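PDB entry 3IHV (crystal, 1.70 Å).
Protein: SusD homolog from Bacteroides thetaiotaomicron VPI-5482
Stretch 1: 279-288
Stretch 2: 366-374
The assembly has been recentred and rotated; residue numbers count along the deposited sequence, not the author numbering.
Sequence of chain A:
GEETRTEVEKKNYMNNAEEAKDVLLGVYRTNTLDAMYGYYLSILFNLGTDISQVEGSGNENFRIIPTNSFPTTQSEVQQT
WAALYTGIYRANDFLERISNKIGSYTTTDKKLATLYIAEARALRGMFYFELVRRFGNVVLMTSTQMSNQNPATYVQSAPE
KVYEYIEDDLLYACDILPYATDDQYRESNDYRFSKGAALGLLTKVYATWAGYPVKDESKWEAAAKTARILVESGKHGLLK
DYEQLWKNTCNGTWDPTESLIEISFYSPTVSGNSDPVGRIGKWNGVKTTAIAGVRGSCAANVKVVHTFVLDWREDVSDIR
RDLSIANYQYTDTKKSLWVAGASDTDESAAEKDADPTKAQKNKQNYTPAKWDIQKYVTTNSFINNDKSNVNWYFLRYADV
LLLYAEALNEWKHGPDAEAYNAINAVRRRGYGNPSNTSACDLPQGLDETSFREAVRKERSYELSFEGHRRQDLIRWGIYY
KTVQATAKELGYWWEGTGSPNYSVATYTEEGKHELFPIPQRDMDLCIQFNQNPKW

Stretch 1, residues 279-288: RIGKWNGVKT
Stretch 2 (366-374) YTPAKWDIQ

Residues 279-288 and 366-374 bury 550 Å² between them without a direct hydrogen bond; packing and bridging waters join them. The first stretch is irregular, with a type I turn from Lys 282 to Gly 285. The second runs from a short strand (367-368) through a type I turn, Ala 369 to Asp 372, into a helix beginning at Ile 373 and capped by the Asp 372 side chain. In register, the CA of Gly 281 lies 4.4 Å from that of Trp 371, and the CA of Val 286 lies 5.4 Å from that of Asp 372.

Van der Waals packing has two parts, one at the ring of Trp 371 (chi1 -51°, chi2 -81°), the residue most covered by the other stretch, and one around Ile 373 and Val 286. Ile 280 (m, m) lays CG2 over one face of the indole, 3.8 Å from the five-membered ring centroid and 3.5 Å from Trp 371 CD1. The polar Asn 284 ND2 approaches Trp 371 CE3 obliquely at 3.4 Å; with chi1 at 69°, Asn 284 OD1 accepts a 2.8 Å hydrogen bond from Gly 281 N. Ile 373 (m, t) brings CD1 to 3.5 Å from Lys 282 CD, in the aliphatic part of an m, m, m, t chain. Val 286 (t) points toward the second stretch, its CG2 lying 3.5 Å from Pro 368 O and 3.7 Å from Asp 372 CB.

Gly 281 (phi/psi 78/-2), whose positive phi favours glycine, places CA 3.2 Å from Trp 371 O, where a CB would clash. At Gly 285 (-86/-165), a CB would instead strike Gly 281 O within its own stretch.

Four waters bridge the stretches. Water 1 donates to Gly 281 O (2.8 Å) and accepts from Val 286 N and Ile 373 N (both 3.1 Å). Water 2 donates to Asn 284 O (2.9 Å) and accepts from Trp 371 N (3.0 Å). Water 3 accepts from Lys 287 N (2.9 Å) and donates to Thr 367 OG1 (2.8 Å); this p-rotamer hydroxyl donates to Pro 368 O (2.9 Å). Water 4 donates to Thr 288 OG1 (2.9 Å) and accepts from Gln 374 N (3.2 Å).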

# COMPACT_ATOMS: atom_id res chain seq x y z
N ARG A 279 5.23 -12.03 -2.05
CA ARG A 279 4.14 -12.90 -1.61
C ARG A 279 2.77 -12.46 -2.13
O ARG A 279 1.75 -12.95 -1.67
CB ARG A 279 4.14 -12.95 -0.09
CG ARG A 279 5.45 -13.49 0.51
CD ARG A 279 5.29 -13.68 1.97
NE ARG A 279 6.55 -13.88 2.67
CZ ARG A 279 7.00 -15.04 3.14
NH1 ARG A 279 6.30 -16.16 2.99
NH2 ARG A 279 8.17 -15.09 3.78
N ILE A 280 2.76 -11.56 -3.10
CA ILE A 280 1.50 -10.98 -3.60
C ILE A 280 0.79 -12.05 -4.43
O ILE A 280 1.41 -12.76 -5.24
CB ILE A 280 1.71 -9.69 -4.41
CG1 ILE A 280 2.71 -8.70 -3.75
CG2 ILE A 280 0.35 -9.05 -4.71
CD1 ILE A 280 2.45 -8.30 -2.28
N GLY A 281 -0.51 -12.23 -4.18
CA GLY A 281 -1.26 -13.33 -4.80
C GLY A 281 -1.02 -14.68 -4.11
O GLY A 281 -1.61 -15.69 -4.48
N LYS A 282 -0.15 -14.71 -3.09
CA LYS A 282 0.14 -15.93 -2.36
C LYS A 282 -0.48 -15.81 -0.98
O LYS A 282 -1.55 -16.37 -0.73
CB LYS A 282 1.66 -16.18 -2.30
CG LYS A 282 2.34 -16.14 -3.70
CD LYS A 282 1.75 -17.13 -4.68
CE LYS A 282 2.15 -18.56 -4.39
NZ LYS A 282 1.83 -19.69 -5.40
N TRP A 283 0.12 -15.01 -0.11
CA TRP A 283 -0.38 -14.84 1.23
C TRP A 283 -1.72 -14.09 1.23
O TRP A 283 -2.58 -14.31 2.09
CB TRP A 283 0.66 -14.07 2.05
CG TRP A 283 0.70 -14.43 3.50
CD1 TRP A 283 1.52 -15.36 4.07
CD2 TRP A 283 -0.04 -13.83 4.58
NE1 TRP A 283 1.33 -15.39 5.42
CE2 TRP A 283 0.39 -14.46 5.77
CE3 TRP A 283 -1.02 -12.85 4.66
CZ2 TRP A 283 -0.15 -14.14 7.02
CZ3 TRP A 283 -1.53 -12.53 5.89
CH2 TRP A 283 -1.08 -13.16 7.05
N ASN A 284 -1.91 -13.22 0.25
CA ASN A 284 -3.17 -12.48 0.12
C ASN A 284 -3.89 -12.88 -1.17
O ASN A 284 -4.65 -12.10 -1.74
CB ASN A 284 -2.93 -10.99 0.17
CG ASN A 284 -2.19 -10.47 -1.05
OD1 ASN A 284 -1.54 -11.26 -1.79
ND2 ASN A 284 -2.26 -9.17 -1.28
N GLY A 285 -3.63 -14.09 -1.63
CA GLY A 285 -4.26 -14.56 -2.84
C GLY A 285 -5.62 -15.18 -2.63
O GLY A 285 -6.23 -15.07 -1.56
N VAL A 286 -6.07 -15.88 -3.67
CA VAL A 286 -7.27 -16.70 -3.60
C VAL A 286 -6.77 -18.04 -3.13
O VAL A 286 -5.72 -18.50 -3.59
CB VAL A 286 -7.94 -16.81 -4.98
CG1 VAL A 286 -9.04 -17.87 -4.95
CG2 VAL A 286 -8.51 -15.45 -5.38
N LYS A 287 -7.48 -18.68 -2.19
CA LYS A 287 -7.07 -19.99 -1.69
C LYS A 287 -6.99 -20.97 -2.85
O LYS A 287 -7.96 -21.16 -3.57
CB LYS A 287 -8.06 -20.45 -0.60
CG LYS A 287 -7.66 -21.69 0.15
CD LYS A 287 -6.42 -21.49 0.99
CE LYS A 287 -6.31 -22.44 2.18
NZ LYS A 287 -5.14 -22.04 3.06
N THR A 288 -5.82 -21.59 -3.00
CA THR A 288 -5.50 -22.48 -4.14
C THR A 288 -4.60 -23.63 -3.73
O THR A 288 -3.59 -23.43 -3.02
CB THR A 288 -4.73 -21.62 -5.20
OG1 THR A 288 -5.44 -20.41 -5.46
CG2 THR A 288 -4.41 -22.40 -6.51
N TYR A 366 -13.70 -15.88 2.72
CA TYR A 366 -13.56 -15.10 1.49
C TYR A 366 -12.22 -14.37 1.55
O TYR A 366 -11.75 -13.98 2.64
CB TYR A 366 -14.62 -14.00 1.35
CG TYR A 366 -16.05 -14.37 1.00
CD1 TYR A 366 -16.53 -15.68 1.05
CD2 TYR A 366 -16.95 -13.34 0.69
CE1 TYR A 366 -17.86 -15.96 0.75
CE2 TYR A 366 -18.24 -13.59 0.41
CZ TYR A 366 -18.71 -14.90 0.46
OH TYR A 366 -20.01 -15.17 0.16
N THR A 367 -11.62 -14.16 0.37
CA THR A 367 -10.32 -13.51 0.25
C THR A 367 -10.41 -12.36 -0.75
O THR A 367 -11.43 -12.17 -1.41
CB THR A 367 -9.27 -14.51 -0.29
OG1 THR A 367 -9.65 -14.95 -1.63
CG2 THR A 367 -9.15 -15.73 0.63
N PRO A 368 -9.33 -11.59 -0.86
CA PRO A 368 -9.32 -10.67 -2.00
C PRO A 368 -9.28 -11.51 -3.30
O PRO A 368 -8.83 -12.66 -3.28
CB PRO A 368 -7.98 -9.91 -1.82
CG PRO A 368 -7.55 -10.18 -0.39
CD PRO A 368 -8.14 -11.45 -0.01
N ALA A 369 -9.75 -10.93 -4.41
CA ALA A 369 -9.68 -11.56 -5.72
C ALA A 369 -8.77 -10.78 -6.67
O ALA A 369 -8.55 -11.19 -7.80
CB ALA A 369 -11.06 -11.69 -6.33
N LYS A 370 -8.25 -9.64 -6.22
CA LYS A 370 -7.39 -8.79 -7.05
C LYS A 370 -6.12 -9.48 -7.53
O LYS A 370 -5.61 -9.15 -8.60
CB LYS A 370 -7.02 -7.54 -6.28
CG LYS A 370 -8.22 -6.64 -6.05
CD LYS A 370 -7.90 -5.38 -5.28
CE LYS A 370 -9.08 -4.39 -5.36
NZ LYS A 370 -8.94 -3.08 -4.61
N TRP A 371 -5.61 -10.39 -6.71
CA TRP A 371 -4.37 -11.10 -7.02
C TRP A 371 -4.60 -12.60 -7.21
O TRP A 371 -3.80 -13.44 -6.80
CB TRP A 371 -3.25 -10.74 -6.01
CG TRP A 371 -3.12 -9.24 -5.90
CD1 TRP A 371 -2.46 -8.41 -6.76
CD2 TRP A 371 -3.78 -8.39 -4.94
NE1 TRP A 371 -2.66 -7.09 -6.40
CE2 TRP A 371 -3.42 -7.06 -5.26
CE3 TRP A 371 -4.54 -8.62 -3.79
CZ2 TRP A 371 -3.87 -5.95 -4.53
CZ3 TRP A 371 -4.99 -7.52 -3.05
CH2 TRP A 371 -4.63 -6.20 -3.41
N ASP A 372 -5.69 -12.92 -7.91
CA ASP A 372 -6.02 -14.27 -8.29
C ASP A 372 -5.08 -14.75 -9.44
O ASP A 372 -5.31 -14.48 -10.64
CB ASP A 372 -7.47 -14.33 -8.71
CG ASP A 372 -7.91 -15.72 -9.05
OD1 ASP A 372 -7.03 -16.58 -9.38
OD2 ASP A 372 -9.12 -15.93 -9.03
N ILE A 373 -4.02 -15.44 -9.04
CA ILE A 373 -3.02 -15.94 -9.98
C ILE A 373 -3.64 -16.90 -11.04
O ILE A 373 -3.34 -16.77 -12.22
CB ILE A 373 -1.83 -16.58 -9.23
CG1 ILE A 373 -1.04 -15.51 -8.48
CG2 ILE A 373 -0.94 -17.35 -10.20
CD1 ILE A 373 0.11 -16.05 -7.61
N GLN A 374 -4.47 -17.85 -10.61
CA GLN A 374 -5.07 -18.80 -11.51
C GLN A 374 -5.90 -18.08 -12.57
O GLN A 374 -5.86 -18.43 -13.73
CB GLN A 374 -5.95 -19.75 -10.72
CG GLN A 374 -6.76 -20.73 -11.53
CD GLN A 374 -5.92 -21.81 -12.19
OE1 GLN A 374 -4.86 -22.23 -11.68
NE2 GLN A 374 -6.44 -22.32 -13.28
O HOH W 1 -3.97 -16.06 -6.00
O HOH W 2 -6.09 -11.99 -4.21
O HOH W 3 -10.14 -17.73 -1.68
O HOH W 4 -4.69 -18.49 -7.46